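Local coordinates for protein intradiol ring-cleavage dioxygenase (Streptomyces sp. SirexAA-E, PDB 4ILV) that probably cleaves the aromatic ring of catechol-type compounds between the two hydroxyl-bearing carbons using a non-haem iron(III) centre, in a secreted enzyme fused to a lignin-binding module, at residues T145-P150 with F161-M167; D34-D38 with F180-L184. Numbering follows the deposited sequence.

Contact 1. Residues T145-P150 with F161-M167; sequences TQLYFP and FDPALLM
Strand 143-148 meets the loop 161-167 through one parallel beta bridge, at an edge of the transthyretin-like sandwich of intradiol dioxygenases. Tyr-148 and Leu-166 face each other (CA-CA 4.6 Å), with hydrogen bonds from Tyr-148 N to Leu-165 O (2.9 Å) and from Met-167 N to Tyr-148 O (3.0 Å). Before the bridge the loop turns through the 3-10 segment 163-164, opened by an Asx turn in which Ala-164 N donates to Asp-162 OD1 (3.0 Å). The m rotamer of Tyr-148 presents its ring face to the edge of Phe-161 (t), a T-shaped pair with centroids 5.2 Å apart and planes at 66°, with Leu-165 CB at the ring edge. Tyr-148 OH hydrogen-bonds to Gln-39; the Gln-146 side chain, hydrogen-bonded to Arg-127, flanks the metal site about 6 Å from the iron. On the interior side, Met-167 (m, t, m) makes a Met-aromatic contact with Phe-149, SD 5.1 Å from the ring centroid, and a CH-pi contact over the ring face, CE 3.4 Å from that centroid.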
# COMPACT_ATOMS: atom_id res chain seq x y z
N THR A 145 6.26 -5.76 -0.24
CA THR A 145 6.53 -4.89 0.90
C THR A 145 5.26 -4.44 1.61
O THR A 145 4.17 -4.89 1.28
CB THR A 145 7.43 -3.68 0.48
OG1 THR A 145 7.88 -2.97 1.63
CG2 THR A 145 6.68 -2.73 -0.44
N GLN A 146 5.42 -3.57 2.60
CA GLN A 146 4.27 -3.05 3.34
C GLN A 146 4.40 -1.55 3.60
O GLN A 146 5.50 -1.01 3.61
CB GLN A 146 4.15 -3.78 4.68
CG GLN A 146 4.03 -5.27 4.55
CD GLN A 146 3.92 -5.96 5.89
OE1 GLN A 146 3.44 -5.38 6.86
NE2 GLN A 146 4.35 -7.22 5.94
N LEU A 147 3.27 -0.90 3.85
CA LEU A 147 3.28 0.50 4.25
C LEU A 147 2.75 0.67 5.67
O LEU A 147 1.75 0.04 6.03
CB LEU A 147 2.45 1.35 3.29
CG LEU A 147 2.79 1.18 1.80
CD1 LEU A 147 1.88 2.05 0.95
CD2 LEU A 147 4.27 1.47 1.51
N TYR A 148 3.40 1.53 6.45
CA TYR A 148 3.01 1.74 7.85
C TYR A 148 2.49 3.14 8.09
O TYR A 148 2.65 4.03 7.25
CB TYR A 148 4.18 1.44 8.80
CG TYR A 148 4.61 -0.01 8.76
CD1 TYR A 148 3.87 -0.99 9.40
CD2 TYR A 148 5.75 -0.40 8.07
CE1 TYR A 148 4.25 -2.32 9.38
CE2 TYR A 148 6.14 -1.73 8.04
CZ TYR A 148 5.38 -2.68 8.69
OH TYR A 148 5.74 -4.01 8.67
N PHE A 149 1.88 3.33 9.26
CA PHE A 149 1.22 4.57 9.65
C PHE A 149 1.98 5.25 10.76
O PHE A 149 2.44 4.59 11.69
CB PHE A 149 -0.21 4.26 10.13
CG PHE A 149 -1.12 3.80 9.04
CD1 PHE A 149 -2.07 4.65 8.50
CD2 PHE A 149 -0.99 2.53 8.50
CE1 PHE A 149 -2.89 4.23 7.46
CE2 PHE A 149 -1.81 2.10 7.47
CZ PHE A 149 -2.76 2.96 6.94
N PRO A 150 2.09 6.59 10.69
CA PRO A 150 2.82 7.35 11.70
C PRO A 150 2.06 7.38 13.02
O PRO A 150 0.84 7.51 13.03
CB PRO A 150 2.88 8.76 11.10
CG PRO A 150 1.66 8.85 10.25
CD PRO A 150 1.49 7.47 9.67
N PHE A 161 7.96 -3.83 11.99
CA PHE A 161 7.85 -2.42 11.65
C PHE A 161 9.18 -1.86 11.18
O PHE A 161 10.22 -2.21 11.71
CB PHE A 161 7.35 -1.60 12.85
CG PHE A 161 7.43 -0.13 12.64
CD1 PHE A 161 6.48 0.52 11.87
CD2 PHE A 161 8.49 0.61 13.16
CE1 PHE A 161 6.56 1.88 11.65
CE2 PHE A 161 8.57 1.98 12.94
CZ PHE A 161 7.61 2.62 12.18
N ASP A 162 9.13 -1.01 10.16
CA ASP A 162 10.33 -0.37 9.62
C ASP A 162 10.00 1.08 9.28
O ASP A 162 9.20 1.34 8.38
CB ASP A 162 10.78 -1.11 8.35
CG ASP A 162 12.08 -0.56 7.77
OD1 ASP A 162 12.59 0.49 8.22
OD2 ASP A 162 12.58 -1.18 6.80
N PRO A 163 10.62 2.04 9.99
CA PRO A 163 10.38 3.47 9.77
C PRO A 163 10.61 3.90 8.32
O PRO A 163 10.04 4.91 7.90
CB PRO A 163 11.38 4.15 10.70
CG PRO A 163 12.39 3.10 11.01
CD PRO A 163 11.63 1.82 11.04
N ALA A 164 11.42 3.17 7.56
CA ALA A 164 11.63 3.51 6.15
C ALA A 164 10.35 3.25 5.32
O ALA A 164 10.21 3.76 4.22
CB ALA A 164 12.80 2.73 5.56
N LEU A 165 9.42 2.48 5.87
CA LEU A 165 8.19 2.17 5.15
C LEU A 165 7.00 2.97 5.69
O LEU A 165 5.84 2.65 5.38
CB LEU A 165 7.92 0.67 5.20
CG LEU A 165 8.99 -0.17 4.49
CD1 LEU A 165 8.89 -1.63 4.89
CD2 LEU A 165 8.89 -0.03 2.99
N LEU A 166 7.28 4.01 6.48
CA LEU A 166 6.23 4.90 6.97
C LEU A 166 5.71 5.80 5.85
O LEU A 166 6.48 6.36 5.08
CB LEU A 166 6.75 5.78 8.10
CG LEU A 166 6.71 5.24 9.54
CD1 LEU A 166 7.52 6.15 10.47
CD2 LEU A 166 5.29 5.08 10.05
N MET A 167 4.40 5.89 5.75
CA MET A 167 3.73 6.93 4.96
C MET A 167 3.74 8.21 5.77
O MET A 167 3.83 8.18 7.00
CB MET A 167 2.26 6.55 4.73
CG MET A 167 2.06 5.30 3.88
SD MET A 167 0.31 4.92 3.65
CE MET A 167 -0.09 4.25 5.26

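Contact 2. Residues D34-D38 with F180-L184; sequences DPTPD and FDFVL
This is a polar, partly water-mediated junction between the first modelled residues of the chain and the end of strand 175-183. The segment 34-38 has no regular secondary structure and pairs with the end of this inner strand on the side away from strand 64-72, the side where 168-172 joins the sheet; toward 64-72, Phe-182 pairs with Tyr-70 and Phe-72. The nearest CA atoms are those of Pro-35 and Val-183, 4.6 Å apart. A cis peptide bond between Asp-34 and Pro-35 bends the chain, and Pro-35 CA comes to 3.3 Å from Val-183 O. Thr-36 follows with its CB directed at the strand and chi1 in the m well, and it engages Val-183 twice: Thr-36 N donates to Val-183 O (2.8 Å), and Val-183 N donates to Thr-36 OG1 (2.8 Å). The hydroxyl thus takes the place of a backbone acceptor, without a regular beta ladder. Two waters extend the network. One donates to both Thr-36 O (3.1 Å) and Val-183 O (2.9 Å); the other lies 2.6 Å from Thr-36 OG1 and donates to Asp-181 O (2.7 Å). Thr-36 CG2 meets the edge of the Phe-180 ring, 4.1 Å from CZ. Toward solvent, Val-183 (t) packs against the entering chain: its CB is 3.7 Å from Asp-34 CA, and its CG1 is 4.3 Å from Pro-35 CB. An irregular segment thus closes onto the end of an inner strand of the transthyretin-like sandwich through one backbone bond and one threonine hydroxyl bond.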
# COMPACT_ATOMS: atom_id res chain seq x y z
N ASP A 34 14.51 4.72 -1.08
CA ASP A 34 15.70 4.79 -1.92
C ASP A 34 16.70 3.73 -1.46
O ASP A 34 17.63 4.04 -0.71
CB ASP A 34 16.33 6.20 -1.85
CG ASP A 34 17.32 6.47 -2.98
OD1 ASP A 34 17.82 5.51 -3.60
OD2 ASP A 34 17.57 7.67 -3.28
N PRO A 35 16.49 2.46 -1.88
CA PRO A 35 15.28 1.96 -2.55
C PRO A 35 14.35 1.31 -1.54
O PRO A 35 14.81 0.81 -0.52
CB PRO A 35 15.82 0.90 -3.50
CG PRO A 35 17.03 0.39 -2.83
CD PRO A 35 17.61 1.51 -2.00
N THR A 36 13.06 1.32 -1.85
CA THR A 36 12.03 0.82 -0.94
C THR A 36 12.33 -0.60 -0.45
O THR A 36 12.43 -1.52 -1.25
CB THR A 36 10.66 0.84 -1.63
OG1 THR A 36 10.42 2.15 -2.17
CG2 THR A 36 9.54 0.45 -0.65
N PRO A 37 12.49 -0.76 0.88
CA PRO A 37 12.82 -2.06 1.47
C PRO A 37 11.70 -3.07 1.23
O PRO A 37 10.53 -2.69 1.15
CB PRO A 37 12.93 -1.76 2.96
CG PRO A 37 13.21 -0.31 3.04
CD PRO A 37 12.50 0.31 1.89
N ASP A 38 12.06 -4.35 1.13
CA ASP A 38 11.05 -5.39 0.95
C ASP A 38 10.63 -5.98 2.29
O ASP A 38 11.36 -5.88 3.28
CB ASP A 38 11.56 -6.49 0.02
CG ASP A 38 12.80 -7.17 0.54
OD1 ASP A 38 13.89 -6.56 0.46
OD2 ASP A 38 12.69 -8.30 1.04
N PHE A 180 3.30 8.50 0.03
CA PHE A 180 4.43 7.58 0.02
C PHE A 180 4.97 7.44 -1.39
O PHE A 180 4.21 7.26 -2.34
CB PHE A 180 4.03 6.19 0.55
CG PHE A 180 5.21 5.24 0.69
CD1 PHE A 180 5.99 5.25 1.84
CD2 PHE A 180 5.54 4.36 -0.34
CE1 PHE A 180 7.08 4.39 1.96
CE2 PHE A 180 6.62 3.49 -0.22
CZ PHE A 180 7.40 3.51 0.92
N ASP A 181 6.29 7.54 -1.53
CA ASP A 181 6.95 7.31 -2.81
C ASP A 181 7.76 6.02 -2.80
O ASP A 181 8.51 5.75 -1.86
CB ASP A 181 7.87 8.50 -3.16
CG ASP A 181 7.09 9.76 -3.52
OD1 ASP A 181 5.88 9.67 -3.83
OD2 ASP A 181 7.69 10.86 -3.50
N PHE A 182 7.64 5.23 -3.87
CA PHE A 182 8.46 4.03 -4.02
C PHE A 182 9.72 4.39 -4.81
O PHE A 182 9.69 5.22 -5.71
CB PHE A 182 7.72 2.94 -4.80
CG PHE A 182 6.47 2.44 -4.12
CD1 PHE A 182 5.28 3.15 -4.19
CD2 PHE A 182 6.47 1.23 -3.44
CE1 PHE A 182 4.12 2.67 -3.58
CE2 PHE A 182 5.31 0.74 -2.82
CZ PHE A 182 4.15 1.47 -2.89
N VAL A 183 10.83 3.74 -4.45
CA VAL A 183 12.04 3.79 -5.27
C VAL A 183 12.43 2.34 -5.56
O VAL A 183 12.72 1.58 -4.64
CB VAL A 183 13.17 4.52 -4.55
CG1 VAL A 183 14.44 4.51 -5.40
CG2 VAL A 183 12.75 5.94 -4.25
N LEU A 184 12.37 1.96 -6.83
CA LEU A 184 12.69 0.61 -7.25
C LEU A 184 14.07 0.55 -7.89
O LEU A 184 14.51 1.51 -8.53
CB LEU A 184 11.67 0.11 -8.26
CG LEU A 184 10.20 0.18 -7.85
CD1 LEU A 184 9.33 -0.36 -8.97
CD2 LEU A 184 9.98 -0.58 -6.56
O HOH W 1 12.75 -1.34 -4.32
O HOH W 2 10.42 4.25 -0.67

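How the contacts relate
Contact 1 is largely buried and dominated by aromatic and aliphatic side chains around a backbone bridge, whereas contact 2 is only partly buried and relies on one backbone bond, a threonine hydroxyl and two waters. They join different elements: 145-150 lies on an outermost strand of one sheet, and 180-184 on an inner strand of the other. Along the chain, contact 1 is nested inside the loop that contact 2 closes. The two also touch directly, with centres about 11 Å apart. Thr-145 OG1 lies 2.7 Å from Pro-37 O, a probable hydrogen bond tying segment 34-38 to strand 143-148, while Leu-147 CD2 packs 3.6 Å from Phe-180 CE2 between the sheets.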